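Local structure of replicative DNA helicase (Mycobacterium tuberculosis, 2R5U) at the interface of chains A and B. The protein unwinds double-stranded DNA at the replication fork, ahead of the replisome, as an ATP-driven, ring-shaped hexameric 5'-3' helicase, the copies seen here being its N-terminal domain. Numbering follows the deposited sequence. Chains: chain A/B, Replicative DNA helicase.

The interface of chains A and B. Residues chain A 145-146, 155, 158-159; chain B 132, 135.
A:Val158 meets two leucines of the partner with one methyl: its CG1 lies 3.9 Å from CD2 of B:Leu132 and equally near CD1 of B:Leu135. That methyl stands opposite the backbone N (chi1 177°), which turns it towards chain B, where it touches both leucine ends. The valine lies nearly at right angles to B:Leu132 but at a slant to B:Leu135. The leucines sit three residues apart, hence on one face of helix 119-149; B:Leu135 reaches across with CD1, the branch that continues its chain, B:Leu132 with its side branch CD2. A:Val155 slants against B:Leu132 as well, its CG2 4.0 Å from the branching carbon CG and as near CD2. CD1 of B:Leu135 also lies against A:Val159, whose CG2 is 4.2 Å away, at a slant and in a looser contact. Valines suit helix 155-167 here because their short, beta-branched side chains make a low, stiff surface against which the longer, flexible leucines can lie.

Near the end of helix 119-148, A:Gly146 has no side chain to hold the other helix off. Its CA therefore comes within 4.0 Å of CB of B:Leu135. The same CA lies 3.6 Å from the backbone O of B:Leu132. Its own carbonyl O faces CB of B:Leu132 at 3.7 Å. A:Tyr145 contributes little more than its backbone O, near CD2 of B:Leu132; its ring points away from chain B.

The patch is thus a helical-hairpin interface in which leucines of one subunit lie against both helices of the other. Repeated by two-fold symmetry, it joins neighbouring N-terminal domains and so helps build the hexameric ring.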
ATOM      1  N   TYR A 145      23.969 -11.283   5.627  1.00 37.60           N
ATOM      2  CA  TYR A 145      24.595 -11.118   4.318  1.00 38.17           C
ATOM      3  C   TYR A 145      25.261 -12.423   3.809  1.00 38.37           C
ATOM      4  O   TYR A 145      25.122 -12.790   2.638  1.00 38.63           O
ATOM      5  CB  TYR A 145      25.620  -9.976   4.374  1.00 38.78           C
ATOM      6  CG  TYR A 145      25.071  -8.600   4.033  1.00 39.16           C
ATOM      7  CD1 TYR A 145      25.416  -7.473   4.793  1.00 38.66           C
ATOM      8  CD2 TYR A 145      24.227  -8.418   2.929  1.00 39.24           C
ATOM      9  CE1 TYR A 145      24.921  -6.197   4.464  1.00 39.42           C
ATOM     10  CE2 TYR A 145      23.731  -7.160   2.595  1.00 40.08           C
ATOM     11  CZ  TYR A 145      24.069  -6.056   3.362  1.00 40.41           C
ATOM     12  OH  TYR A 145      23.553  -4.815   3.008  1.00 40.07           O
ATOM     13  N   GLY A 146      25.975 -13.115   4.694  1.00 38.17           N
ATOM     14  CA  GLY A 146      26.662 -14.362   4.345  1.00 38.43           C
ATOM     15  C   GLY A 146      25.662 -15.421   3.906  1.00 38.94           C
ATOM     16  O   GLY A 146      25.826 -16.043   2.848  1.00 38.28           O
ATOM     17  N   VAL A 155      29.137 -11.398  -5.094  1.00 44.47           N
ATOM     18  CA  VAL A 155      29.819 -11.506  -3.798  1.00 43.71           C
ATOM     19  C   VAL A 155      30.655 -10.268  -3.463  1.00 43.53           C
ATOM     20  O   VAL A 155      30.728  -9.870  -2.295  1.00 43.65           O
ATOM     21  CB  VAL A 155      30.667 -12.824  -3.642  1.00 43.86           C
ATOM     22  CG1 VAL A 155      31.902 -12.826  -4.563  1.00 43.94           C
ATOM     23  CG2 VAL A 155      31.071 -13.060  -2.173  1.00 42.78           C
ATOM     24  N   VAL A 158      28.367  -7.866  -1.959  1.00 38.68           N
ATOM     25  CA  VAL A 158      27.925  -8.384  -0.660  1.00 37.96           C
ATOM     26  C   VAL A 158      29.000  -8.105   0.403  1.00 37.45           C
ATOM     27  O   VAL A 158      28.687  -7.682   1.522  1.00 36.58           O
ATOM     28  CB  VAL A 158      27.553  -9.896  -0.726  1.00 38.25           C
ATOM     29  CG1 VAL A 158      27.171 -10.424   0.645  1.00 38.18           C
ATOM     30  CG2 VAL A 158      26.403 -10.124  -1.693  1.00 38.10           C
ATOM     31  N   VAL A 159      30.261  -8.311   0.029  1.00 37.18           N
ATOM     32  CA  VAL A 159      31.384  -8.085   0.930  1.00 37.37           C
ATOM     33  C   VAL A 159      31.561  -6.587   1.237  1.00 37.60           C
ATOM     34  O   VAL A 159      31.767  -6.214   2.395  1.00 37.21           O
ATOM     35  CB  VAL A 159      32.682  -8.734   0.393  1.00 37.53           C
ATOM     36  CG1 VAL A 159      33.899  -8.259   1.161  1.00 37.11           C
ATOM     37  CG2 VAL A 159      32.573 -10.252   0.473  1.00 38.48           C
TER
ATOM     38  N   LEU B 132      31.472 -15.850   1.277  1.00 30.86           N
ATOM     39  CA  LEU B 132      30.202 -15.797   1.964  1.00 32.16           C
ATOM     40  C   LEU B 132      30.301 -16.546   3.279  1.00 33.08           C
ATOM     41  O   LEU B 132      29.802 -16.061   4.302  1.00 33.20           O
ATOM     42  CB  LEU B 132      29.063 -16.350   1.082  1.00 32.50           C
ATOM     43  CG  LEU B 132      28.682 -15.495  -0.136  1.00 32.37           C
ATOM     44  CD1 LEU B 132      27.679 -16.212  -1.028  1.00 34.90           C
ATOM     45  CD2 LEU B 132      28.125 -14.142   0.290  1.00 32.45           C
ATOM     46  N   LEU B 135      32.144 -14.461   5.785  1.00 33.26           N
ATOM     47  CA  LEU B 135      31.248 -13.446   6.357  1.00 32.57           C
ATOM     48  C   LEU B 135      30.452 -13.970   7.536  1.00 33.13           C
ATOM     49  O   LEU B 135      30.303 -13.284   8.542  1.00 31.91           O
ATOM     50  CB  LEU B 135      30.286 -12.858   5.318  1.00 31.56           C
ATOM     51  CG  LEU B 135      30.829 -11.785   4.380  1.00 31.88           C
ATOM     52  CD1 LEU B 135      29.757 -11.417   3.360  1.00 32.09           C
ATOM     53  CD2 LEU B 135      31.286 -10.535   5.141  1.00 33.12           C
TER